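Local coordinates for protein phosphoribosylaminoimidazole carboxylase, ATPase subunit (Thermotoga maritima, PDB 3AX6) that probably catalyses the ATP-dependent carboxylation of 5-aminoimidazole ribonucleotide with bicarbonate to N5-carboxyaminoimidazole ribonucleotide in purine biosynthesis, at residues V180-I190 and A228-V238. Residues are numbered along the deposited sequence; the frame is centred on the assembly and turned at random.
Sequences VMVARNEKGEI and ATSVVEALEGV
Arg184 reaches over the C-terminal end of helix 218-235, and its NH1 gives a hydrogen bond to Gly237 O at 2.9 Å. That oxygen lies near the guanidinium plane, although the donor stands above the carbonyl plane. With CG anti to the backbone N (chi1 -180°) and the chain extended as far as NE, the guanidinium lies between Glu236 CA over one face and Gly188 CA over the opposite one, both toward the rim. NE forms a salt bridge with Glu233 OE2, its hydrogen bond weak at 3.4 Å, the two planes turned 72° apart. A leucine in place of Arg184 would probably leave the Glu233 carboxylate without this counter-charge and Gly237 O without its side-chain donor. Behind this polar end, Val182 CG2 presses tightly on Val232 CG1 at 3.3 Å, and Val232 CG2 backs onto Arg184 CB; at the exposed rim Ile190 CD1 meets Thr229 CG2, beside the Glu233 carboxylate. A Schellman motif, with Gly237 N bonded to Val232 O and Glu236 at C-prime, ends the helix and brings Gly237 O to the arginine; Val238 CA then makes a CH...O contact to Arg184 O. Within the ATP-grasp domain, helical segment 228-235 crosses strand segment 180-184 of the antiparallel sheet at -35°; that strand lies between strands 190-198 and 239-248, with helix 277-285 touching Met181 and Ala183.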
ATOM      1  N   VAL A 180      -3.472  -0.361  21.213  1.00 13.61           N
ATOM      2  CA  VAL A 180      -2.921   0.858  20.638  1.00 14.91           C
ATOM      3  C   VAL A 180      -1.485   0.631  20.184  1.00 14.64           C
ATOM      4  O   VAL A 180      -0.662   0.096  20.929  1.00 13.93           O
ATOM      5  CB  VAL A 180      -2.959   2.025  21.648  1.00 14.62           C
ATOM      6  CG1 VAL A 180      -2.361   1.584  22.946  1.00 18.72           C
ATOM      7  CG2 VAL A 180      -2.192   3.231  21.093  1.00 15.51           C
HETATM    8  N   MSE A 181      -1.204   1.015  18.944  1.00 13.26           N
HETATM    9  CA  MSE A 181       0.134   0.889  18.392  1.00 13.18           C
HETATM   10  C   MSE A 181       0.898   2.152  18.769  1.00 12.47           C
HETATM   11  O   MSE A 181       0.360   3.254  18.690  1.00 12.15           O
HETATM   12  CB  MSE A 181       0.095   0.798  16.858  1.00 12.79           C
HETATM   13  CG  MSE A 181      -0.787  -0.304  16.281  1.00 15.26           C
HETATM   14 SE   MSE A 181      -0.304  -2.067  16.873  1.00 17.27          SE
HETATM   15  CE  MSE A 181       1.501  -2.157  16.193  1.00 14.81           C
ATOM     16  N   VAL A 182       2.147   1.995  19.185  1.00 12.36           N
ATOM     17  CA  VAL A 182       2.980   3.141  19.514  1.00 11.21           C
ATOM     18  C   VAL A 182       4.420   2.859  19.044  1.00 12.39           C
ATOM     19  O   VAL A 182       5.013   1.819  19.342  1.00 10.99           O
ATOM     20  CB  VAL A 182       2.900   3.483  21.033  1.00 12.19           C
ATOM     21  CG1 VAL A 182       2.923   2.229  21.859  1.00 16.05           C
ATOM     22  CG2 VAL A 182       4.046   4.397  21.424  1.00 13.54           C
ATOM     23  N   ALA A 183       4.963   3.776  18.255  1.00 10.77           N
ATOM     24  CA  ALA A 183       6.309   3.602  17.736  1.00 12.43           C
ATOM     25  C   ALA A 183       7.254   4.584  18.400  1.00 13.02           C
ATOM     26  O   ALA A 183       6.851   5.684  18.794  1.00 12.81           O
ATOM     27  CB  ALA A 183       6.316   3.811  16.233  1.00 10.55           C
ATOM     28  N   ARG A 184       8.514   4.182  18.517  1.00 13.32           N
ATOM     29  CA  ARG A 184       9.520   5.029  19.130  1.00 14.55           C
ATOM     30  C   ARG A 184      10.871   4.852  18.442  1.00 15.52           C
ATOM     31  O   ARG A 184      11.247   3.738  18.063  1.00 15.61           O
ATOM     32  CB  ARG A 184       9.639   4.701  20.628  1.00 12.35           C
ATOM     33  CG  ARG A 184      10.668   5.530  21.386  1.00 13.77           C
ATOM     34  CD  ARG A 184      10.627   5.218  22.885  1.00 16.16           C
ATOM     35  NE  ARG A 184      11.621   5.960  23.668  1.00 15.41           N
ATOM     36  CZ  ARG A 184      12.935   5.738  23.628  1.00 15.09           C
ATOM     37  NH1 ARG A 184      13.438   4.792  22.840  1.00 11.49           N
ATOM     38  NH2 ARG A 184      13.748   6.454  24.390  1.00 12.12           N
ATOM     39  N   ASN A 185      11.571   5.977  18.295  1.00 16.47           N
ATOM     40  CA  ASN A 185      12.909   6.098  17.698  1.00 18.25           C
ATOM     41  C   ASN A 185      13.955   5.891  18.769  1.00 18.16           C
ATOM     42  O   ASN A 185      13.642   5.896  19.953  1.00 18.35           O
ATOM     43  CB  ASN A 185      13.142   7.521  17.190  1.00 19.65           C
ATOM     44  CG  ASN A 185      12.819   7.676  15.756  1.00 24.33           C
ATOM     45  OD1 ASN A 185      12.886   8.779  15.214  1.00 25.94           O
ATOM     46  ND2 ASN A 185      12.468   6.569  15.108  1.00 27.15           N
ATOM     47  N   GLU A 186      15.207   5.754  18.350  1.00 19.70           N
ATOM     48  CA  GLU A 186      16.282   5.626  19.314  1.00 21.56           C
ATOM     49  C   GLU A 186      16.529   7.047  19.833  1.00 20.65           C
ATOM     50  O   GLU A 186      16.994   7.239  20.953  1.00 21.41           O
ATOM     51  CB  GLU A 186      17.543   5.059  18.665  1.00 22.62           C
ATOM     52  CG  GLU A 186      18.590   4.632  19.678  1.00 28.01           C
ATOM     53  CD  GLU A 186      19.550   3.596  19.129  1.00 31.80           C
ATOM     54  OE1 GLU A 186      20.364   3.059  19.908  1.00 34.15           O
ATOM     55  OE2 GLU A 186      19.491   3.313  17.914  1.00 34.92           O
ATOM     56  N   LYS A 187      16.188   8.038  19.007  1.00 19.48           N
ATOM     57  CA  LYS A 187      16.331   9.450  19.366  1.00 18.72           C
ATOM     58  C   LYS A 187      15.329   9.807  20.460  1.00 18.50           C
ATOM     59  O   LYS A 187      15.464  10.829  21.135  1.00 19.45           O
ATOM     60  CB  LYS A 187      16.068  10.349  18.150  1.00 19.30           C
ATOM     61  CG  LYS A 187      17.247  10.549  17.209  1.00 21.91           C
ATOM     62  CD  LYS A 187      16.829  11.356  15.981  1.00 22.71           C
ATOM     63  CE  LYS A 187      18.026  11.938  15.247  1.00 23.80           C
ATOM     64  NZ  LYS A 187      19.026  10.904  14.874  1.00 26.61           N
ATOM     65  N   GLY A 188      14.307   8.973  20.617  1.00 18.56           N
ATOM     66  CA  GLY A 188      13.308   9.228  21.638  1.00 17.38           C
ATOM     67  C   GLY A 188      11.984   9.763  21.121  1.00 16.73           C
ATOM     68  O   GLY A 188      11.050   9.951  21.898  1.00 16.37           O
ATOM     69  N   GLU A 189      11.888  10.024  19.823  1.00 16.26           N
ATOM     70  CA  GLU A 189      10.630  10.520  19.281  1.00 17.50           C
ATOM     71  C   GLU A 189       9.567   9.424  19.386  1.00 16.46           C
ATOM     72  O   GLU A 189       9.847   8.263  19.088  1.00 15.87           O
ATOM     73  CB  GLU A 189      10.798  10.951  17.816  1.00 18.18           C
ATOM     74  CG  GLU A 189       9.465  11.106  17.095  1.00 20.41           C
ATOM     75  CD  GLU A 189       9.559  11.823  15.757  1.00 21.25           C
ATOM     76  OE1 GLU A 189      10.504  11.552  14.988  1.00 20.87           O
ATOM     77  OE2 GLU A 189       8.664  12.649  15.470  1.00 19.52           O
ATOM     78  N   ILE A 190       8.361   9.786  19.830  1.00 16.88           N
ATOM     79  CA  ILE A 190       7.262   8.820  19.952  1.00 17.26           C
ATOM     80  C   ILE A 190       6.118   9.181  19.008  1.00 15.25           C
ATOM     81  O   ILE A 190       5.891  10.347  18.708  1.00 15.64           O
ATOM     82  CB  ILE A 190       6.675   8.742  21.403  1.00 20.38           C
ATOM     83  CG1 ILE A 190       6.185  10.122  21.840  1.00 24.34           C
ATOM     84  CG2 ILE A 190       7.715   8.207  22.379  1.00 19.87           C
ATOM     85  CD1 ILE A 190       5.585  10.172  23.247  1.00 26.36           C
ATOM     86  N   ALA A 228      -0.078   3.406  27.180  1.00  5.66           N
ATOM     87  CA  ALA A 228       0.680   2.755  26.118  1.00  8.82           C
ATOM     88  C   ALA A 228       1.996   3.453  25.845  1.00  9.22           C
ATOM     89  O   ALA A 228       3.033   2.809  25.713  1.00  9.85           O
ATOM     90  CB  ALA A 228      -0.149   2.696  24.841  1.00 10.74           C
ATOM     91  N   THR A 229       1.948   4.773  25.749  1.00 10.48           N
ATOM     92  CA  THR A 229       3.149   5.550  25.499  1.00 12.81           C
ATOM     93  C   THR A 229       4.171   5.351  26.620  1.00 14.24           C
ATOM     94  O   THR A 229       5.367   5.193  26.365  1.00 14.60           O
ATOM     95  CB  THR A 229       2.812   7.043  25.377  1.00 12.87           C
ATOM     96  OG1 THR A 229       1.921   7.239  24.267  1.00 10.05           O
ATOM     97  CG2 THR A 229       4.087   7.858  25.172  1.00 11.45           C
ATOM     98  N   SER A 230       3.697   5.343  27.860  1.00 14.95           N
ATOM     99  CA  SER A 230       4.586   5.162  29.000  1.00 15.40           C
ATOM    100  C   SER A 230       5.255   3.785  28.981  1.00 14.60           C
ATOM    101  O   SER A 230       6.346   3.607  29.527  1.00 13.04           O
ATOM    102  CB  SER A 230       3.810   5.337  30.298  1.00 14.21           C
ATOM    103  OG  SER A 230       2.924   4.250  30.490  1.00 22.27           O
ATOM    104  N   VAL A 231       4.597   2.808  28.362  1.00 15.17           N
ATOM    105  CA  VAL A 231       5.159   1.459  28.275  1.00 15.91           C
ATOM    106  C   VAL A 231       6.400   1.449  27.381  1.00 17.03           C
ATOM    107  O   VAL A 231       7.470   0.990  27.779  1.00 15.99           O
ATOM    108  CB  VAL A 231       4.153   0.444  27.691  1.00 14.75           C
ATOM    109  CG1 VAL A 231       4.873  -0.864  27.381  1.00 16.58           C
ATOM    110  CG2 VAL A 231       3.018   0.198  28.670  1.00 14.62           C
ATOM    111  N   VAL A 232       6.249   1.966  26.169  1.00 17.38           N
ATOM    112  CA  VAL A 232       7.355   2.002  25.235  1.00 18.68           C
ATOM    113  C   VAL A 232       8.448   2.948  25.739  1.00 18.80           C
ATOM    114  O   VAL A 232       9.630   2.748  25.450  1.00 17.44           O
ATOM    115  CB  VAL A 232       6.864   2.411  23.824  1.00 19.66           C
ATOM    116  CG1 VAL A 232       6.098   3.713  23.898  1.00 22.96           C
ATOM    117  CG2 VAL A 232       8.044   2.542  22.875  1.00 19.69           C
ATOM    118  N   GLU A 233       8.059   3.963  26.510  1.00 18.79           N
ATOM    119  CA  GLU A 233       9.036   4.903  27.052  1.00 20.77           C
ATOM    120  C   GLU A 233       9.879   4.216  28.124  1.00 19.39           C
ATOM    121  O   GLU A 233      11.097   4.395  28.177  1.00 19.12           O
ATOM    122  CB  GLU A 233       8.345   6.125  27.666  1.00 24.02           C
ATOM    123  CG  GLU A 233       7.830   7.159  26.672  1.00 28.26           C
ATOM    124  CD  GLU A 233       8.926   8.038  26.089  1.00 31.45           C
ATOM    125  OE1 GLU A 233       8.590   9.094  25.512  1.00 33.84           O
ATOM    126  OE2 GLU A 233      10.117   7.679  26.199  1.00 34.74           O
ATOM    127  N   ALA A 234       9.230   3.430  28.975  1.00 17.78           N
ATOM    128  CA  ALA A 234       9.939   2.720  30.036  1.00 17.86           C
ATOM    129  C   ALA A 234      10.893   1.716  29.406  1.00 17.62           C
ATOM    130  O   ALA A 234      12.020   1.541  29.859  1.00 19.12           O
ATOM    131  CB  ALA A 234       8.949   2.003  30.946  1.00 14.50           C
ATOM    132  N   LEU A 235      10.430   1.053  28.358  1.00 17.93           N
ATOM    133  CA  LEU A 235      11.253   0.079  27.658  1.00 18.01           C
ATOM    134  C   LEU A 235      12.352   0.772  26.865  1.00 17.79           C
ATOM    135  O   LEU A 235      13.353   0.142  26.524  1.00 16.53           O
ATOM    136  CB  LEU A 235      10.417  -0.747  26.662  1.00 18.33           C
ATOM    137  CG  LEU A 235       9.580  -1.961  27.067  1.00 18.10           C
ATOM    138  CD1 LEU A 235      10.401  -2.855  27.977  1.00 17.92           C
ATOM    139  CD2 LEU A 235       8.324  -1.521  27.758  1.00 22.00           C
ATOM    140  N   GLU A 236      12.168   2.062  26.580  1.00 18.31           N
ATOM    141  CA  GLU A 236      13.125   2.800  25.749  1.00 19.92           C
ATOM    142  C   GLU A 236      13.109   2.030  24.432  1.00 18.20           C
ATOM    143  O   GLU A 236      14.131   1.845  23.766  1.00 17.46           O
ATOM    144  CB  GLU A 236      14.530   2.775  26.354  1.00 21.94           C
ATOM    145  CG  GLU A 236      14.794   3.870  27.372  1.00 27.65           C
ATOM    146  CD  GLU A 236      16.148   3.717  28.041  1.00 31.65           C
ATOM    147  OE1 GLU A 236      16.575   4.659  28.735  1.00 34.98           O
ATOM    148  OE2 GLU A 236      16.782   2.652  27.876  1.00 33.04           O
ATOM    149  N   GLY A 237      11.915   1.567  24.082  1.00 17.15           N
ATOM    150  CA  GLY A 237      11.737   0.790  22.877  1.00 16.29           C
ATOM    151  C   GLY A 237      12.075   1.499  21.587  1.00 15.60           C
ATOM    152  O   GLY A 237      11.968   2.724  21.477  1.00 17.12           O
ATOM    153  N   VAL A 238      12.495   0.703  20.611  1.00 14.69           N
ATOM    154  CA  VAL A 238      12.837   1.181  19.281  1.00 13.27           C
ATOM    155  C   VAL A 238      12.073   0.291  18.304  1.00 13.16           C
ATOM    156  O   VAL A 238      12.363  -0.900  18.171  1.00 13.72           O
ATOM    157  CB  VAL A 238      14.354   1.067  19.007  1.00 14.18           C
ATOM    158  CG1 VAL A 238      14.663   1.528  17.585  1.00 11.48           C
ATOM    159  CG2 VAL A 238      15.130   1.903  20.018  1.00 11.26           C
TER